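Probable transcriptional regulatory protein aq_1575 (Aquifex aeolicus, PDB 1LFP) probably binds DNA and takes part in the regulation of transcription. Local coordinates at residues A91-V97 against K217-L222; R136-I140 against P177-V183; K155-V159 against N186-V192. The contacts are given in a common frame with arbitrary orientation. Residue numbers count along the deposited sequence, not the author numbering.

From the N terminus, the hairpin loop and strand start at 91-97 open contact 1, whose partner, 217-222 on helix 212-226, follows 120 residues later. Contacts 2 and 3 are nested inside this long loop. Because the order is 136-140, 155-159, 177-183, 186-192, the two inner loops cross; both use helix 180-188 and its flanks. Contacts 2 and 3 touch: Val183 CG1 lies 3.9 Å from Val159 CG1, and Ile140 CD1 lies 4.0 Å from Leu187 CD1. Contact 1 belongs to the five-stranded mixed sheet, contact 2 packs helix 180-188 on the four-stranded antiparallel sheet, and contact 3 joins that helix's end to helix 149-159; the centres of contacts 1 and 3 are about 35 Å apart.

Contact 1: A91-V97 against K217-L222; sequences APGGVAV and KVIKLL
A beta-hairpin turn with a G1 bulge packs here against helix 212-226, on the mixed five-stranded sheet. The hairpin joins strands 83-91 and 95-103 through Pro92, Gly93 and Gly94. Ala91 N donates to Val95 O at 2.8 Å, and Gly94 and Val95 both face Ala91 in the bulge, their N atoms each making a weak 3.4 Å bond to Ala91 O. Both glycines have positive phi (91° and 73°); at Gly93 a CB would also jam against the preceding carbonyl.

Segment 217-222 is helical, with Val218 t and Leu221 t, t. In register, Ala91 CA lies 5.7 Å from Val218 CA, and Val97 CA lies 8.4 Å from Leu222 CA. The interface is apolar. Pro92, with a C-gamma endo ring, sits over the helix: its CG is 3.5 Å from Lys217 CB and its CD 3.9 Å from Leu221 CD1. Its carbonyl O comes within 3.2 Å of Val218 CG2 and is buried without a polar partner. Ala91 CB meets Leu221 CD1 at 3.8 Å and Val218 CG1 at 4.3 Å. Val95 and Val97, both t, point toward the helix; Val95 CG2 is 4.3 Å from Val218 CG2, and Val97 CG1 is 4.0 Å from CD2 of Leu222 (m, t).

Helix 106-119 adjoins this layer, with Phe117 against both Val97 and Leu221, while Phe238 of strand 231-239 touches Val95 and Leu222.

Contact 2: R136-I140 against P177-V183; sequences RKGYI and PEELYEV
Pro177 lays its ring along the backbone of the strand at Arg136 to Gly138, its CD 3.5 Å from Arg136 O and 4.2 Å from Lys137 CA. The CA atoms of Pro177 and Gly138 are 4.4 Å apart, the closest CA pair of the two segments, and Gly138 N is 3.8 Å from Pro177 CA. A CB on Gly138 would clash with Leu180 CB, about 3.0 Å away, so glycine permits this closeness. The extended 136-140 is part of strand 134-143, which lies between strands 170-175 and 196-203 in the antiparallel sheet; a 3-10 segment at 177-178 leads into helix 180-188, with Glu179 at the N-cap position, and the helix start packs on the sheet face. Leu180 (t, p) places CD1 3.9 Å from Gly138 CA, 3.8 Å from Tyr139 N and 3.9 Å from Ile140 CG1. Farther along, Ile140 (m, t) brings CD1 to 3.6 Å from CG1 of Val183 (t). At the exposed end, Arg136 NH2 is 3.7 Å from Pro177 CB and forms a long salt bridge, 3.9 Å, with Glu178 OE1. Tyr139 points away from the helix, and its OH hydrogen-bonds to Glu141.

Contact 3: K155-V159 against N186-V192; sequences KAIEV and NLEKLGV
This packing contact between the C-terminal ends of helices 149-159 and 180-188, with the turn that follows the latter, lies beside the four-stranded antiparallel sheet. The nearest CA atoms are those of Val159 and Asn186, 6.4 Å apart. Segment 186-192 ends in a Schellman motif: Val192 N donates to Leu187 O at 3.0 Å and Gly191 N to Glu188 O at 2.9 Å, with a type I turn from Glu188 to Gly191. Gly191 is the C-prime residue, and its phi of 91° would jam a CB against the preceding carbonyl.

Val159 (t) points toward the partner. Its CG1 is 3.6 Å from Asn186 CB, while its CG2 is 3.6 Å from Leu187 CD2 and 3.8 Å from Leu190 CD1. Both leucines have the m, t rotamer. One helical turn earlier, Lys155 (m, t, t, t) stretches across to the turn, its CD 3.5 Å from Val192 CG2 and its NZ donating to Leu190 O at 3.1 Å. A water is weakly bonded both to Lys155 NZ, at 3.3 Å, and to Gly191 O, at 3.1 Å. Glu158 CD lies 3.9 Å from Leu190 CD1. On the sheet side, Leu187 reaches Ile140 and Ile173, and Val192 touches Val142.

Lys155 NZ also forms a salt bridge with Glu151, so its charge is met within its own helix while it donates to the carbonyl of Leu190 in the turn after the other helix; its aliphatic stem lies against Val192, and the contact thus combines apolar packing with one lysine-to-carbonyl hydrogen bond.

Contact 1: A91-V97 against K217-L222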
ATOM      1  N   ALA A  91      -0.899  -5.873 -17.093  1.00 20.39           N
ATOM      2  CA  ALA A  91      -1.469  -4.677 -17.702  1.00 22.53           C
ATOM      3  C   ALA A  91      -0.853  -4.619 -19.090  1.00 25.20           C
ATOM      4  O   ALA A  91       0.067  -5.373 -19.409  1.00 25.83           O
ATOM      5  CB  ALA A  91      -1.063  -3.443 -16.908  1.00 23.94           C
ATOM      6  N   PRO A  92      -1.337  -3.712 -19.939  1.00 28.71           N
ATOM      7  CA  PRO A  92      -0.764  -3.628 -21.284  1.00 29.24           C
ATOM      8  C   PRO A  92       0.717  -3.285 -21.312  1.00 29.01           C
ATOM      9  O   PRO A  92       1.208  -2.545 -20.467  1.00 29.45           O
ATOM     10  CB  PRO A  92      -1.647  -2.581 -21.976  1.00 34.71           C
ATOM     11  CG  PRO A  92      -2.365  -1.883 -20.864  1.00 34.90           C
ATOM     12  CD  PRO A  92      -2.589  -2.941 -19.843  1.00 34.27           C
ATOM     13  N   GLY A  93       1.449  -3.853 -22.266  1.00 33.62           N
ATOM     14  CA  GLY A  93       2.873  -3.571 -22.331  1.00 33.26           C
ATOM     15  C   GLY A  93       3.664  -4.586 -21.522  1.00 32.40           C
ATOM     16  O   GLY A  93       4.850  -4.399 -21.267  1.00 35.19           O
ATOM     17  N   GLY A  94       2.988  -5.648 -21.096  1.00 28.09           N
ATOM     18  CA  GLY A  94       3.649  -6.704 -20.339  1.00 26.22           C
ATOM     19  C   GLY A  94       4.026  -6.353 -18.903  1.00 24.35           C
ATOM     20  O   GLY A  94       4.905  -7.000 -18.293  1.00 22.19           O
ATOM     21  N   VAL A  95       3.356  -5.339 -18.372  1.00 20.38           N
ATOM     22  CA  VAL A  95       3.598  -4.852 -17.017  1.00 17.56           C
ATOM     23  C   VAL A  95       2.925  -5.798 -16.017  1.00 16.99           C
ATOM     24  O   VAL A  95       1.742  -6.112 -16.147  1.00 16.81           O
ATOM     25  CB  VAL A  95       3.038  -3.437 -16.841  1.00 20.17           C
ATOM     26  CG1 VAL A  95       3.122  -3.013 -15.353  1.00 18.60           C
ATOM     27  CG2 VAL A  95       3.833  -2.455 -17.731  1.00 19.72           C
ATOM     28  N   ALA A  96       3.689  -6.209 -15.015  1.00 17.41           N
ATOM     29  CA  ALA A  96       3.184  -7.145 -13.995  1.00 17.11           C
ATOM     30  C   ALA A  96       2.514  -6.351 -12.867  1.00 15.19           C
ATOM     31  O   ALA A  96       3.017  -5.329 -12.456  1.00 16.01           O
ATOM     32  CB  ALA A  96       4.357  -7.956 -13.463  1.00 17.52           C
ATOM     33  N   VAL A  97       1.406  -6.854 -12.342  1.00 15.50           N
ATOM     34  CA  VAL A  97       0.670  -6.130 -11.311  1.00 12.31           C
ATOM     35  C   VAL A  97       0.269  -7.044 -10.157  1.00 13.22           C
ATOM     36  O   VAL A  97      -0.244  -8.138 -10.405  1.00 15.23           O
ATOM     37  CB  VAL A  97      -0.669  -5.551 -11.878  1.00 17.71           C
ATOM     38  CG1 VAL A  97      -1.371  -4.745 -10.803  1.00 18.21           C
ATOM     39  CG2 VAL A  97      -0.401  -4.661 -13.085  1.00 20.26           C
ATOM     40  N   LYS A 217      -2.696   3.543 -20.554  1.00 29.71           N
ATOM     41  CA  LYS A 217      -3.617   2.447 -20.267  1.00 28.84           C
ATOM     42  C   LYS A 217      -3.189   1.810 -18.964  1.00 26.95           C
ATOM     43  O   LYS A 217      -4.016   1.538 -18.106  1.00 25.84           O
ATOM     44  CB  LYS A 217      -3.585   1.392 -21.371  1.00 35.39           C
ATOM     45  CG  LYS A 217      -3.996   1.917 -22.741  1.00 38.32           C
ATOM     46  CD  LYS A 217      -3.856   0.826 -23.786  1.00 38.44           C
ATOM     47  CE  LYS A 217      -4.398   1.274 -25.137  1.00 42.39           C
ATOM     48  NZ  LYS A 217      -4.170   0.217 -26.168  1.00 44.57           N
ATOM     49  N   VAL A 218      -1.886   1.587 -18.823  1.00 27.65           N
ATOM     50  CA  VAL A 218      -1.354   1.006 -17.588  1.00 26.95           C
ATOM     51  C   VAL A 218      -1.777   1.842 -16.391  1.00 26.69           C
ATOM     52  O   VAL A 218      -2.313   1.311 -15.421  1.00 26.32           O
ATOM     53  CB  VAL A 218       0.168   0.965 -17.607  1.00 25.54           C
ATOM     54  CG1 VAL A 218       0.697   0.393 -16.280  1.00 26.64           C
ATOM     55  CG2 VAL A 218       0.629   0.150 -18.786  1.00 24.31           C
ATOM     56  N   ILE A 219      -1.513   3.148 -16.455  1.00 23.46           N
ATOM     57  CA  ILE A 219      -1.855   4.057 -15.362  1.00 24.76           C
ATOM     58  C   ILE A 219      -3.342   4.101 -15.057  1.00 25.02           C
ATOM     59  O   ILE A 219      -3.734   4.174 -13.904  1.00 24.99           O
ATOM     60  CB  ILE A 219      -1.341   5.509 -15.649  1.00 35.03           C
ATOM     61  CG1 ILE A 219       0.183   5.516 -15.738  1.00 38.49           C
ATOM     62  CG2 ILE A 219      -1.800   6.451 -14.567  1.00 37.07           C
ATOM     63  CD1 ILE A 219       0.779   6.872 -16.060  1.00 38.49           C
ATOM     64  N   LYS A 220      -4.188   4.066 -16.078  1.00 26.78           N
ATOM     65  CA  LYS A 220      -5.620   4.090 -15.818  1.00 26.58           C
ATOM     66  C   LYS A 220      -6.053   2.805 -15.122  1.00 23.56           C
ATOM     67  O   LYS A 220      -6.933   2.798 -14.258  1.00 24.17           O
ATOM     68  CB  LYS A 220      -6.392   4.262 -17.125  1.00 37.99           C
ATOM     69  CG  LYS A 220      -6.391   5.696 -17.647  1.00 43.91           C
ATOM     70  CD  LYS A 220      -7.349   5.852 -18.825  1.00 46.42           C
ATOM     71  CE  LYS A 220      -7.460   7.303 -19.269  1.00 50.88           C
ATOM     72  NZ  LYS A 220      -6.120   7.877 -19.573  1.00 53.42           N
ATOM     73  N   LEU A 221      -5.432   1.711 -15.508  1.00 22.89           N
ATOM     74  CA  LEU A 221      -5.771   0.432 -14.914  1.00 22.01           C
ATOM     75  C   LEU A 221      -5.453   0.474 -13.425  1.00 21.02           C
ATOM     76  O   LEU A 221      -6.302   0.140 -12.597  1.00 22.38           O
ATOM     77  CB  LEU A 221      -4.964  -0.677 -15.599  1.00 22.17           C
ATOM     78  CG  LEU A 221      -5.611  -2.045 -15.649  1.00 26.70           C
ATOM     79  CD1 LEU A 221      -4.808  -2.939 -16.597  1.00 25.12           C
ATOM     80  CD2 LEU A 221      -5.679  -2.632 -14.254  1.00 25.13           C
ATOM     81  N   LEU A 222      -4.232   0.885 -13.105  1.00 21.90           N
ATOM     82  CA  LEU A 222      -3.777   0.961 -11.724  1.00 21.34           C
ATOM     83  C   LEU A 222      -4.668   1.901 -10.919  1.00 22.05           C
ATOM     84  O   LEU A 222      -5.047   1.584  -9.798  1.00 21.96           O
ATOM     85  CB  LEU A 222      -2.317   1.422 -11.670  1.00 20.03           C
ATOM     86  CG  LEU A 222      -1.296   0.548 -12.422  1.00 20.32           C
ATOM     87  CD1 LEU A 222       0.125   0.935 -12.046  1.00 21.53           C
ATOM     88  CD2 LEU A 222      -1.567  -0.954 -12.042  1.00 22.88           C
TER

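Contact 2: R136-I140 against P177-V183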
ATOM      1  N   ARG A 136       8.643  -9.663  -1.129  1.00 16.91           N
ATOM      2  CA  ARG A 136       7.897  -9.086  -0.014  1.00 17.95           C
ATOM      3  C   ARG A 136       8.859  -8.242   0.803  1.00 16.61           C
ATOM      4  O   ARG A 136       9.937  -8.711   1.184  1.00 18.32           O
ATOM      5  CB  ARG A 136       7.334 -10.218   0.862  1.00 23.80           C
ATOM      6  CG  ARG A 136       5.863 -10.031   1.174  1.00 29.17           C
ATOM      7  CD  ARG A 136       5.317 -11.023   2.193  1.00 32.03           C
ATOM      8  NE  ARG A 136       6.136 -11.046   3.391  1.00 39.74           N
ATOM      9  CZ  ARG A 136       5.708 -11.425   4.585  1.00 40.38           C
ATOM     10  NH1 ARG A 136       4.457 -11.812   4.750  1.00 44.26           N
ATOM     11  NH2 ARG A 136       6.538 -11.432   5.609  1.00 41.84           N
ATOM     12  N   LYS A 137       8.496  -6.990   1.070  1.00 20.97           N
ATOM     13  CA  LYS A 137       9.364  -6.097   1.832  1.00 19.26           C
ATOM     14  C   LYS A 137       8.562  -5.208   2.782  1.00 18.97           C
ATOM     15  O   LYS A 137       7.361  -4.985   2.609  1.00 18.90           O
ATOM     16  CB  LYS A 137      10.122  -5.110   0.918  1.00 19.12           C
ATOM     17  CG  LYS A 137      11.113  -5.681  -0.107  1.00 20.75           C
ATOM     18  CD  LYS A 137      12.435  -6.035   0.577  1.00 23.44           C
ATOM     19  CE  LYS A 137      13.321  -6.806  -0.359  1.00 24.50           C
ATOM     20  NZ  LYS A 137      12.504  -7.898  -0.897  1.00 29.25           N
ATOM     21  N   GLY A 138       9.261  -4.692   3.784  1.00 15.90           N
ATOM     22  CA  GLY A 138       8.644  -3.706   4.659  1.00 16.11           C
ATOM     23  C   GLY A 138       8.738  -2.409   3.871  1.00 16.87           C
ATOM     24  O   GLY A 138       9.692  -2.205   3.150  1.00 16.63           O
ATOM     25  N   TYR A 139       7.766  -1.522   4.050  1.00 17.00           N
ATOM     26  CA  TYR A 139       7.721  -0.270   3.332  1.00 17.66           C
ATOM     27  C   TYR A 139       7.379   0.847   4.304  1.00 19.51           C
ATOM     28  O   TYR A 139       6.385   0.770   5.010  1.00 18.96           O
ATOM     29  CB  TYR A 139       6.633  -0.415   2.262  1.00 20.65           C
ATOM     30  CG  TYR A 139       6.329   0.800   1.465  1.00 19.26           C
ATOM     31  CD1 TYR A 139       5.264   1.631   1.804  1.00 25.08           C
ATOM     32  CD2 TYR A 139       7.050   1.075   0.300  1.00 25.30           C
ATOM     33  CE1 TYR A 139       4.910   2.705   0.985  1.00 24.28           C
ATOM     34  CE2 TYR A 139       6.715   2.141  -0.519  1.00 26.24           C
ATOM     35  CZ  TYR A 139       5.647   2.955  -0.173  1.00 28.61           C
ATOM     36  OH  TYR A 139       5.331   4.037  -0.975  1.00 29.68           O
ATOM     37  N   ILE A 140       8.213   1.883   4.317  1.00 23.32           N
ATOM     38  CA  ILE A 140       8.036   3.024   5.204  1.00 22.93           C
ATOM     39  C   ILE A 140       8.010   4.307   4.418  1.00 23.79           C
ATOM     40  O   ILE A 140       8.869   4.516   3.555  1.00 23.62           O
ATOM     41  CB  ILE A 140       9.197   3.084   6.231  1.00 19.37           C
ATOM     42  CG1 ILE A 140       9.086   1.866   7.166  1.00 19.42           C
ATOM     43  CG2 ILE A 140       9.143   4.430   7.011  1.00 21.39           C
ATOM     44  CD1 ILE A 140      10.349   1.585   8.041  1.00 18.24           C
ATOM     45  N   PRO A 177      11.162  -7.705   5.417  1.00 19.78           N
ATOM     46  CA  PRO A 177       9.820  -7.698   6.018  1.00 20.65           C
ATOM     47  C   PRO A 177       9.719  -7.968   7.521  1.00 22.07           C
ATOM     48  O   PRO A 177       8.985  -7.273   8.241  1.00 20.26           O
ATOM     49  CB  PRO A 177       9.031  -8.678   5.120  1.00 27.46           C
ATOM     50  CG  PRO A 177      10.109  -9.633   4.637  1.00 26.41           C
ATOM     51  CD  PRO A 177      11.297  -8.746   4.382  1.00 25.72           C
ATOM     52  N   GLU A 178      10.476  -8.937   8.013  1.00 27.13           N
ATOM     53  CA  GLU A 178      10.413  -9.234   9.435  1.00 29.77           C
ATOM     54  C   GLU A 178      10.956  -8.114  10.318  1.00 28.59           C
ATOM     55  O   GLU A 178      10.746  -8.139  11.526  1.00 29.41           O
ATOM     56  CB  GLU A 178      11.172 -10.533   9.740  1.00 36.09           C
ATOM     57  CG  GLU A 178      10.441 -11.782   9.275  1.00 40.33           C
ATOM     58  CD  GLU A 178      10.545 -12.005   7.778  1.00 42.80           C
ATOM     59  OE1 GLU A 178       9.793 -12.871   7.273  1.00 46.32           O
ATOM     60  OE2 GLU A 178      11.379 -11.327   7.113  1.00 43.24           O
ATOM     61  N   GLU A 179      11.640  -7.132   9.724  1.00 25.70           N
ATOM     62  CA  GLU A 179      12.227  -6.026  10.486  1.00 25.35           C
ATOM     63  C   GLU A 179      11.570  -4.679  10.276  1.00 22.46           C
ATOM     64  O   GLU A 179      12.110  -3.621  10.624  1.00 19.82           O
ATOM     65  CB  GLU A 179      13.691  -5.911  10.130  1.00 31.31           C
ATOM     66  CG  GLU A 179      14.349  -7.260  10.226  1.00 38.70           C
ATOM     67  CD  GLU A 179      15.811  -7.153  10.435  1.00 39.95           C
ATOM     68  OE1 GLU A 179      16.449  -6.406   9.666  1.00 42.55           O
ATOM     69  OE2 GLU A 179      16.319  -7.814  11.367  1.00 44.12           O
ATOM     70  N   LEU A 180      10.386  -4.726   9.709  1.00 17.62           N
ATOM     71  CA  LEU A 180       9.657  -3.510   9.442  1.00 17.13           C
ATOM     72  C   LEU A 180       9.417  -2.628  10.680  1.00 16.49           C
ATOM     73  O   LEU A 180       9.677  -1.423  10.652  1.00 16.99           O
ATOM     74  CB  LEU A 180       8.323  -3.912   8.803  1.00 19.69           C
ATOM     75  CG  LEU A 180       7.266  -2.811   8.792  1.00 19.51           C
ATOM     76  CD1 LEU A 180       7.748  -1.709   7.842  1.00 14.70           C
ATOM     77  CD2 LEU A 180       5.911  -3.370   8.331  1.00 19.17           C
ATOM     78  N   TYR A 181       8.916  -3.222  11.761  1.00 17.89           N
ATOM     79  CA  TYR A 181       8.596  -2.429  12.936  1.00 18.97           C
ATOM     80  C   TYR A 181       9.825  -2.045  13.726  1.00 19.44           C
ATOM     81  O   TYR A 181       9.839  -1.020  14.430  1.00 19.49           O
ATOM     82  CB  TYR A 181       7.576  -3.170  13.807  1.00 25.32           C
ATOM     83  CG  TYR A 181       6.315  -3.483  13.035  1.00 25.96           C
ATOM     84  CD1 TYR A 181       5.565  -2.472  12.451  1.00 27.02           C
ATOM     85  CD2 TYR A 181       5.892  -4.797  12.882  1.00 27.41           C
ATOM     86  CE1 TYR A 181       4.404  -2.766  11.725  1.00 26.50           C
ATOM     87  CE2 TYR A 181       4.762  -5.109  12.173  1.00 28.37           C
ATOM     88  CZ  TYR A 181       4.016  -4.093  11.595  1.00 26.84           C
ATOM     89  OH  TYR A 181       2.888  -4.444  10.893  1.00 24.57           O
ATOM     90  N   GLU A 182      10.875  -2.835  13.570  1.00 23.70           N
ATOM     91  CA  GLU A 182      12.103  -2.544  14.285  1.00 24.04           C
ATOM     92  C   GLU A 182      12.728  -1.343  13.639  1.00 23.90           C
ATOM     93  O   GLU A 182      13.251  -0.467  14.324  1.00 23.85           O
ATOM     94  CB  GLU A 182      13.048  -3.737  14.220  1.00 37.55           C
ATOM     95  CG  GLU A 182      14.260  -3.606  15.108  1.00 43.69           C
ATOM     96  CD  GLU A 182      15.195  -4.792  14.967  1.00 48.48           C
ATOM     97  OE1 GLU A 182      14.846  -5.896  15.442  1.00 51.48           O
ATOM     98  OE2 GLU A 182      16.276  -4.618  14.370  1.00 51.13           O
ATOM     99  N   VAL A 183      12.702  -1.305  12.304  1.00 22.10           N
ATOM    100  CA  VAL A 183      13.270  -0.164  11.596  1.00 18.60           C
ATOM    101  C   VAL A 183      12.438   1.106  11.853  1.00 18.26           C
ATOM    102  O   VAL A 183      12.978   2.177  12.093  1.00 18.71           O
ATOM    103  CB  VAL A 183      13.350  -0.472  10.087  1.00 18.73           C
ATOM    104  CG1 VAL A 183      13.629   0.789   9.285  1.00 18.78           C
ATOM    105  CG2 VAL A 183      14.453  -1.500   9.871  1.00 20.00           C
TER

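Contact 3: K155-V159 against N186-V192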
ATOM      1  N   LYS A 155      20.085   8.754   7.794  1.00 24.05           N
ATOM      2  CA  LYS A 155      19.404   7.983   8.811  1.00 25.01           C
ATOM      3  C   LYS A 155      18.952   6.618   8.329  1.00 22.91           C
ATOM      4  O   LYS A 155      19.013   5.643   9.079  1.00 22.86           O
ATOM      5  CB  LYS A 155      18.239   8.784   9.375  1.00 32.43           C
ATOM      6  CG  LYS A 155      18.718   9.854  10.346  1.00 32.26           C
ATOM      7  CD  LYS A 155      17.588  10.710  10.881  1.00 33.46           C
ATOM      8  CE  LYS A 155      18.134  11.944  11.562  1.00 33.77           C
ATOM      9  NZ  LYS A 155      17.030  12.877  11.947  1.00 35.59           N
ATOM     10  N   ALA A 156      18.501   6.534   7.085  1.00 24.88           N
ATOM     11  CA  ALA A 156      18.048   5.242   6.553  1.00 25.25           C
ATOM     12  C   ALA A 156      19.211   4.249   6.612  1.00 24.42           C
ATOM     13  O   ALA A 156      19.051   3.099   7.061  1.00 23.00           O
ATOM     14  CB  ALA A 156      17.545   5.399   5.124  1.00 22.75           C
ATOM     15  N   ILE A 157      20.383   4.707   6.192  1.00 21.77           N
ATOM     16  CA  ILE A 157      21.591   3.878   6.209  1.00 23.15           C
ATOM     17  C   ILE A 157      21.966   3.559   7.646  1.00 22.69           C
ATOM     18  O   ILE A 157      22.326   2.415   7.986  1.00 23.27           O
ATOM     19  CB  ILE A 157      22.766   4.615   5.534  1.00 28.84           C
ATOM     20  CG1 ILE A 157      22.496   4.740   4.037  1.00 30.80           C
ATOM     21  CG2 ILE A 157      24.078   3.876   5.772  1.00 28.69           C
ATOM     22  CD1 ILE A 157      23.421   5.707   3.356  1.00 34.17           C
ATOM     23  N   GLU A 158      21.876   4.566   8.511  1.00 20.40           N
ATOM     24  CA  GLU A 158      22.223   4.399   9.900  1.00 19.71           C
ATOM     25  C   GLU A 158      21.384   3.317  10.566  1.00 19.57           C
ATOM     26  O   GLU A 158      21.902   2.559  11.381  1.00 19.69           O
ATOM     27  CB  GLU A 158      22.055   5.750  10.637  1.00 23.59           C
ATOM     28  CG  GLU A 158      22.376   5.711  12.094  1.00 23.59           C
ATOM     29  CD  GLU A 158      22.239   7.078  12.769  1.00 23.50           C
ATOM     30  OE1 GLU A 158      22.406   7.134  14.000  1.00 24.20           O
ATOM     31  OE2 GLU A 158      21.959   8.082  12.075  1.00 24.26           O
ATOM     32  N   VAL A 159      20.098   3.217  10.208  1.00 19.71           N
ATOM     33  CA  VAL A 159      19.238   2.216  10.845  1.00 20.29           C
ATOM     34  C   VAL A 159      19.408   0.867  10.143  1.00 22.95           C
ATOM     35  O   VAL A 159      19.026  -0.177  10.668  1.00 23.53           O
ATOM     36  CB  VAL A 159      17.741   2.633  10.775  1.00 24.76           C
ATOM     37  CG1 VAL A 159      16.871   1.524  11.326  1.00 27.65           C
ATOM     38  CG2 VAL A 159      17.520   3.913  11.592  1.00 25.27           C
ATOM     39  N   ASN A 186      13.329   2.429  15.245  1.00 25.04           N
ATOM     40  CA  ASN A 186      14.645   3.062  15.254  1.00 24.22           C
ATOM     41  C   ASN A 186      14.676   4.394  14.532  1.00 23.49           C
ATOM     42  O   ASN A 186      15.452   5.286  14.889  1.00 22.28           O
ATOM     43  CB  ASN A 186      15.666   2.097  14.662  1.00 32.25           C
ATOM     44  CG  ASN A 186      16.023   0.977  15.624  1.00 34.49           C
ATOM     45  OD1 ASN A 186      16.521  -0.068  15.219  1.00 38.49           O
ATOM     46  ND2 ASN A 186      15.780   1.202  16.914  1.00 37.75           N
ATOM     47  N   LEU A 187      13.851   4.530  13.491  1.00 19.21           N
ATOM     48  CA  LEU A 187      13.783   5.784  12.755  1.00 17.68           C
ATOM     49  C   LEU A 187      13.034   6.832  13.596  1.00 18.45           C
ATOM     50  O   LEU A 187      13.415   7.989  13.635  1.00 17.04           O
ATOM     51  CB  LEU A 187      13.020   5.621  11.427  1.00 18.39           C
ATOM     52  CG  LEU A 187      13.825   4.907  10.330  1.00 15.45           C
ATOM     53  CD1 LEU A 187      12.872   4.534   9.163  1.00 16.31           C
ATOM     54  CD2 LEU A 187      15.024   5.826   9.848  1.00 15.22           C
ATOM     55  N   GLU A 188      11.959   6.449  14.255  1.00 18.78           N
ATOM     56  CA  GLU A 188      11.276   7.481  15.038  1.00 20.89           C
ATOM     57  C   GLU A 188      12.154   7.878  16.230  1.00 23.15           C
ATOM     58  O   GLU A 188      12.129   9.031  16.642  1.00 23.20           O
ATOM     59  CB  GLU A 188       9.869   7.039  15.476  1.00 32.83           C
ATOM     60  CG  GLU A 188       9.679   5.616  15.910  1.00 37.53           C
ATOM     61  CD  GLU A 188       8.234   5.137  15.712  1.00 37.03           C
ATOM     62  OE1 GLU A 188       7.819   4.183  16.399  1.00 40.43           O
ATOM     63  OE2 GLU A 188       7.507   5.700  14.867  1.00 40.79           O
ATOM     64  N   LYS A 189      12.919   6.925  16.765  1.00 20.06           N
ATOM     65  CA  LYS A 189      13.825   7.168  17.897  1.00 23.36           C
ATOM     66  C   LYS A 189      14.937   8.153  17.511  1.00 22.52           C
ATOM     67  O   LYS A 189      15.625   8.688  18.390  1.00 23.61           O
ATOM     68  CB  LYS A 189      14.417   5.839  18.360  1.00 37.21           C
ATOM     69  CG  LYS A 189      15.207   5.895  19.641  1.00 45.12           C
ATOM     70  CD  LYS A 189      14.723   4.828  20.602  1.00 47.23           C
ATOM     71  CE  LYS A 189      14.735   3.436  19.964  1.00 50.83           C
ATOM     72  NZ  LYS A 189      14.280   2.369  20.913  1.00 53.34           N
ATOM     73  N   LEU A 190      15.112   8.382  16.207  1.00 21.52           N
ATOM     74  CA  LEU A 190      16.085   9.338  15.676  1.00 21.63           C
ATOM     75  C   LEU A 190      15.401  10.599  15.172  1.00 23.03           C
ATOM     76  O   LEU A 190      16.017  11.419  14.494  1.00 24.95           O
ATOM     77  CB  LEU A 190      16.898   8.739  14.529  1.00 22.48           C
ATOM     78  CG  LEU A 190      17.539   7.412  14.879  1.00 18.47           C
ATOM     79  CD1 LEU A 190      18.403   6.980  13.688  1.00 20.50           C
ATOM     80  CD2 LEU A 190      18.354   7.505  16.153  1.00 24.20           C
ATOM     81  N   GLY A 191      14.113  10.742  15.475  1.00 23.90           N
ATOM     82  CA  GLY A 191      13.392  11.946  15.075  1.00 26.99           C
ATOM     83  C   GLY A 191      12.666  11.978  13.744  1.00 26.54           C
ATOM     84  O   GLY A 191      12.026  12.973  13.396  1.00 30.27           O
ATOM     85  N   VAL A 192      12.748  10.888  12.988  1.00 23.35           N
ATOM     86  CA  VAL A 192      12.106  10.813  11.682  1.00 21.67           C
ATOM     87  C   VAL A 192      10.609  10.521  11.770  1.00 21.32           C
ATOM     88  O   VAL A 192      10.214   9.529  12.382  1.00 20.80           O
ATOM     89  CB  VAL A 192      12.747   9.693  10.819  1.00 20.57           C
ATOM     90  CG1 VAL A 192      12.170   9.755   9.375  1.00 25.92           C
ATOM     91  CG2 VAL A 192      14.253   9.822  10.802  1.00 22.75           C
TER
HETATM   92  O   HOH W   1      13.959  13.540  11.016  1.00 48.94           O